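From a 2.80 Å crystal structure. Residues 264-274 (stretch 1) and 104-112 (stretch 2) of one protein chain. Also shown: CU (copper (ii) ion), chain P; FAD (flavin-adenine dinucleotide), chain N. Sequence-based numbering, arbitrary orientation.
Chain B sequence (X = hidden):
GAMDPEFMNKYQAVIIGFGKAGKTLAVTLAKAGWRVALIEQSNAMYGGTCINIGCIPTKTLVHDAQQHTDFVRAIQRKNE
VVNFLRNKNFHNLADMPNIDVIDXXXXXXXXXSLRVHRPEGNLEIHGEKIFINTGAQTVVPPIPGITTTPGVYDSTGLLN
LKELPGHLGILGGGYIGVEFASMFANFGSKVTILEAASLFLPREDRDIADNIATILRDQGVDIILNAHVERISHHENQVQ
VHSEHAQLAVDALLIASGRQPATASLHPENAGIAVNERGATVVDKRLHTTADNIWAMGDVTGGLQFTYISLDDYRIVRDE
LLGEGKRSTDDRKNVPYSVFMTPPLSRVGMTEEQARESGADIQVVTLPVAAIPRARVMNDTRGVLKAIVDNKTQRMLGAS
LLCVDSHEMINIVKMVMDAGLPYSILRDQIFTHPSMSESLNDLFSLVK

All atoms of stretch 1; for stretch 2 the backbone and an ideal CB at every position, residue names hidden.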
# COMPACT_ATOMS: atom_id res chain seq x y z
N ALA B 264 35.85 -0.60 13.81
CA ALA B 264 37.02 -0.84 14.65
C ALA B 264 37.69 -2.16 14.30
O ALA B 264 38.92 -2.22 14.16
CB ALA B 264 36.61 -0.81 16.12
N SER B 265 36.91 -3.22 14.15
CA SER B 265 37.48 -4.52 13.81
C SER B 265 37.91 -4.60 12.35
O SER B 265 38.60 -5.56 11.98
CB SER B 265 36.47 -5.63 14.12
OG SER B 265 35.14 -5.20 13.89
N LEU B 266 37.52 -3.64 11.51
CA LEU B 266 38.03 -3.59 10.15
C LEU B 266 39.45 -3.04 10.10
O LEU B 266 40.20 -3.36 9.16
CB LEU B 266 37.11 -2.73 9.28
CG LEU B 266 36.41 -3.36 8.07
CD1 LEU B 266 35.77 -2.28 7.21
CD2 LEU B 266 37.38 -4.20 7.24
N HIS B 267 39.83 -2.24 11.09
CA HIS B 267 41.12 -1.55 11.16
C HIS B 267 41.36 -0.76 9.88
O HIS B 267 42.27 -1.10 9.11
CB HIS B 267 42.26 -2.54 11.40
CG HIS B 267 42.21 -3.21 12.74
ND1 HIS B 267 41.86 -4.53 12.89
CD2 HIS B 267 42.46 -2.74 13.98
CE1 HIS B 267 41.90 -4.85 14.18
NE2 HIS B 267 42.26 -3.78 14.86
N PRO B 268 40.58 0.30 9.62
CA PRO B 268 40.77 1.04 8.37
C PRO B 268 42.00 1.93 8.36
O PRO B 268 42.41 2.39 7.29
CB PRO B 268 39.48 1.88 8.26
CG PRO B 268 38.64 1.54 9.48
CD PRO B 268 39.56 0.90 10.47
N GLU B 269 42.60 2.17 9.53
CA GLU B 269 43.78 3.03 9.60
C GLU B 269 44.93 2.47 8.78
O GLU B 269 45.72 3.24 8.21
CB GLU B 269 44.20 3.20 11.06
CG GLU B 269 44.38 1.89 11.83
CD GLU B 269 43.09 1.40 12.47
OE1 GLU B 269 43.10 0.31 13.08
OE2 GLU B 269 42.06 2.11 12.37
N ASN B 270 45.05 1.14 8.69
CA ASN B 270 46.15 0.51 7.97
C ASN B 270 46.08 0.73 6.47
O ASN B 270 47.07 0.47 5.78
CB ASN B 270 46.19 -0.99 8.27
CG ASN B 270 46.37 -1.28 9.75
OD1 ASN B 270 47.04 -0.54 10.46
ND2 ASN B 270 45.77 -2.37 10.21
N ALA B 271 44.94 1.18 5.94
CA ALA B 271 44.76 1.38 4.51
C ALA B 271 44.69 2.85 4.13
O ALA B 271 44.43 3.16 2.96
CB ALA B 271 43.51 0.65 4.03
N GLY B 272 44.91 3.76 5.07
CA GLY B 272 44.77 5.17 4.80
C GLY B 272 43.34 5.66 4.75
O GLY B 272 43.07 6.71 4.16
N ILE B 273 42.41 4.92 5.36
CA ILE B 273 40.99 5.24 5.33
C ILE B 273 40.65 6.04 6.58
O ILE B 273 40.83 5.56 7.70
CB ILE B 273 40.14 3.97 5.23
CG1 ILE B 273 40.37 3.27 3.89
CG2 ILE B 273 38.67 4.29 5.44
CD1 ILE B 273 39.98 1.81 3.89
N ALA B 274 40.14 7.25 6.39
CA ALA B 274 39.83 8.13 7.50
C ALA B 274 38.51 7.74 8.16
O ALA B 274 37.62 7.17 7.53
CB ALA B 274 39.77 9.59 7.04
N UNK B 104 34.52 -15.49 6.79
CA UNK B 104 35.61 -15.03 7.63
C UNK B 104 35.52 -13.55 7.94
O UNK B 104 34.91 -12.77 7.21
CB UNK B 104 36.95 -15.34 6.96
N UNK B 105 36.15 -13.15 9.04
CA UNK B 105 36.16 -11.77 9.49
C UNK B 105 37.31 -11.04 8.80
O UNK B 105 38.48 -11.34 9.04
CB UNK B 105 36.29 -11.69 11.01
N UNK B 106 36.97 -10.07 7.96
CA UNK B 106 37.97 -9.36 7.17
C UNK B 106 38.66 -8.28 7.99
O UNK B 106 38.06 -7.66 8.88
CB UNK B 106 37.33 -8.74 5.93
N UNK B 107 39.93 -8.04 7.68
CA UNK B 107 40.74 -7.05 8.37
C UNK B 107 41.76 -6.49 7.39
O UNK B 107 42.38 -7.25 6.64
CB UNK B 107 41.43 -7.65 9.60
N UNK B 108 41.91 -5.17 7.38
CA UNK B 108 42.79 -4.51 6.42
C UNK B 108 44.25 -4.70 6.85
O UNK B 108 44.67 -4.20 7.90
CB UNK B 108 42.45 -3.02 6.30
N UNK B 109 45.01 -5.43 6.03
CA UNK B 109 46.46 -5.40 6.16
C UNK B 109 47.02 -4.17 5.46
O UNK B 109 47.91 -3.48 5.99
CB UNK B 109 47.08 -6.67 5.59
N UNK B 110 46.50 -3.86 4.28
CA UNK B 110 47.00 -2.80 3.43
C UNK B 110 45.82 -2.09 2.81
O UNK B 110 44.67 -2.24 3.24
CB UNK B 110 47.95 -3.34 2.36
N UNK B 111 46.09 -1.30 1.77
CA UNK B 111 45.04 -0.80 0.90
C UNK B 111 44.83 -1.70 -0.31
O UNK B 111 44.02 -1.36 -1.19
CB UNK B 111 45.37 0.62 0.44
N UNK B 112 45.52 -2.84 -0.38
CA UNK B 112 45.34 -3.82 -1.43
C UNK B 112 44.98 -5.21 -0.92
O UNK B 112 44.38 -5.98 -1.68
CB UNK B 112 46.62 -3.90 -2.27
CU CU P . 41.25 -5.72 15.96
PA FAD N . 24.45 -4.55 6.26
O1A FAD N . 24.47 -4.05 7.65
O2A FAD N . 23.08 -4.98 5.72
O5B FAD N . 25.47 -5.73 6.09
C5B FAD N . 26.55 -5.93 7.03
C4B FAD N . 27.16 -7.29 6.79
O4B FAD N . 28.60 -7.19 6.82
C3B FAD N . 26.77 -8.37 7.79
O3B FAD N . 26.45 -9.58 7.13
C2B FAD N . 28.02 -8.51 8.66
O2B FAD N . 28.16 -9.83 9.18
C1B FAD N . 29.12 -8.21 7.65
N9A FAD N . 30.37 -7.74 8.24
C8A FAD N . 30.53 -6.77 9.19
N7A FAD N . 31.78 -6.55 9.53
C5A FAD N . 32.49 -7.45 8.75
C6A FAD N . 33.87 -7.73 8.64
N6A FAD N . 34.81 -7.10 9.34
N1A FAD N . 34.25 -8.68 7.76
C2A FAD N . 33.31 -9.31 7.05
N3A FAD N . 31.98 -9.14 7.07
C4A FAD N . 31.64 -8.19 7.95
N1 FAD N . 16.07 -0.04 6.93
C2 FAD N . 15.01 0.34 6.15
O2 FAD N . 15.17 0.85 5.04
N3 FAD N . 13.72 0.14 6.61
C4 FAD N . 13.36 -0.41 7.82
O4 FAD N . 12.17 -0.54 8.11
C4X FAD N . 14.49 -0.80 8.65
N5 FAD N . 14.25 -1.35 9.80
C5X FAD N . 15.33 -1.73 10.58
C6 FAD N . 15.08 -2.30 11.82
C7 FAD N . 16.13 -2.70 12.64
C7M FAD N . 15.83 -3.32 13.98
C8 FAD N . 17.46 -2.52 12.22
C8M FAD N . 18.62 -2.93 13.08
C9 FAD N . 17.71 -1.94 10.97
C9A FAD N . 16.65 -1.55 10.15
N10 FAD N . 16.87 -0.96 8.89
C10 FAD N . 15.81 -0.57 8.11
C1' FAD N . 18.23 -0.74 8.39
C2' FAD N . 18.76 -1.88 7.52
O2' FAD N . 18.87 -3.07 8.29
C3' FAD N . 20.14 -1.50 6.98
O3' FAD N . 20.20 -0.09 6.81
C4' FAD N . 20.50 -2.18 5.66
O4' FAD N . 20.70 -3.58 5.89
C5' FAD N . 21.73 -1.57 5.01
O5' FAD N . 22.91 -2.19 5.56
P FAD N . 24.29 -2.15 4.79
O1P FAD N . 24.04 -2.29 3.29
O2P FAD N . 25.06 -0.95 5.18
O3P FAD N . 25.04 -3.45 5.28

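Position 104 lies out of reach of stretch 1, so nothing there selects a side chain. Its backbone does: phi is 143° and psi 157°, a region open mainly to glycine, and the residue is G104.

At 105 the CA-to-CB bond points sideways and the ideal CB has nothing of stretch 1 nearby. A long side chain could still reach the carbonyl of S265, which calls for a donor such as glutamine, lysine or arginine. The residue is Q105; its NE2 donates to S265 O at 3.1 Å, with an N-H...O angle of 139°.

The ideal CB of 106 also points sideways, 4.7 Å from L266 CD2, and the backbone lies beside the adenine of FAD. Small or modest apolar residues would suit. A106 is found, and its main chain does the recognition: N donates to FAD N1A at 3.1 Å, while FAD N6A gives a weak hydrogen bond to A106 O at 3.3 Å.

Position 107 starts sideways, but H267 ND1 is 4.6 Å from its ideal CB, and H267 NE2 binds copper at 2.5 Å. An acidic or polar chain could be drawn toward that imidazole. E107 extends with chi1 and chi2 both t, bringing OE2 to 3.3 Å from H267 ND1.

At 108 CA-to-CB points toward stretch 1, into a hollow lined by L266, A271 and I273. A large apolar residue is expected: leucine, methionine or an aromatic. More of F108's surface is covered by the other stretch than is the case for any other residue here. A271 CB and I273 CD1 sit over one ring face, 4.3 and 4.2 Å from its centroid, and L266 CD2 approaches F108 CD2 at 3.8 Å. Two hydrogen bonds use the backbone of 108 and so do not depend on its side chain: F108 N donates to L266 O at 3.1 Å, almost linearly at 170°, and the side-chain amide N270 ND2 donates to F108 O at 3.1 Å.

Position 109 points away, so stretch 1 leaves its choice free; I109 is found, its carbonyl O 3.8 Å from N270 CB.

Position 110 also points away, and many polar residues would serve. In N110 the backbone makes the closest approach, with O 3.2 Å from A271 CB; the small methyl fits against this carbonyl.

At 111 the bond runs sideways, with the ideal CB 3.7 Å from A271 O. Small or polar residues would fit. N111 adopts chi1 p, and its CB packs 4.0 Å from A271 CB.

Position 112 points away and touches nothing of stretch 1, so it is unconstrained here; it is H112.

Stretch 2 104-112: GQAEFINNH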
# COMPACT_ATOMS: atom_id res chain seq x y z
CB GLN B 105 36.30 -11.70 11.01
CG GLN B 105 35.99 -10.34 11.61
CD GLN B 105 37.23 -9.56 11.97
OE1 GLN B 105 38.15 -10.09 12.60
NE2 GLN B 105 37.27 -8.29 11.58
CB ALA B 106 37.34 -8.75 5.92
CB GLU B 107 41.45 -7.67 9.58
CG GLU B 107 42.29 -6.70 10.39
CD GLU B 107 43.31 -7.41 11.26
OE1 GLU B 107 44.39 -7.76 10.74
OE2 GLU B 107 43.04 -7.61 12.46
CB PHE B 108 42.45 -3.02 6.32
CG PHE B 108 41.43 -2.70 5.27
CD1 PHE B 108 41.74 -2.81 3.92
CD2 PHE B 108 40.17 -2.27 5.62
CE1 PHE B 108 40.80 -2.51 2.95
CE2 PHE B 108 39.22 -1.96 4.66
CZ PHE B 108 39.54 -2.09 3.32
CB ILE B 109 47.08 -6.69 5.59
CG1 ILE B 109 46.78 -7.89 6.48
CG2 ILE B 109 48.58 -6.53 5.40
CD1 ILE B 109 46.99 -9.22 5.79
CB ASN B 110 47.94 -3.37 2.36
CG ASN B 110 49.37 -2.93 2.56
OD1 ASN B 110 49.70 -2.34 3.58
ND2 ASN B 110 50.22 -3.21 1.58
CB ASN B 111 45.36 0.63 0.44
CG ASN B 111 46.56 0.71 -0.47
OD1 ASN B 111 47.70 0.48 -0.05
ND2 ASN B 111 46.32 1.04 -1.74
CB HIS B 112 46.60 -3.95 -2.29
CG HIS B 112 47.12 -2.65 -2.81
ND1 HIS B 112 46.81 -2.17 -4.07
CD2 HIS B 112 47.95 -1.73 -2.26
CE1 HIS B 112 47.42 -1.01 -4.26
NE2 HIS B 112 48.12 -0.72 -3.18
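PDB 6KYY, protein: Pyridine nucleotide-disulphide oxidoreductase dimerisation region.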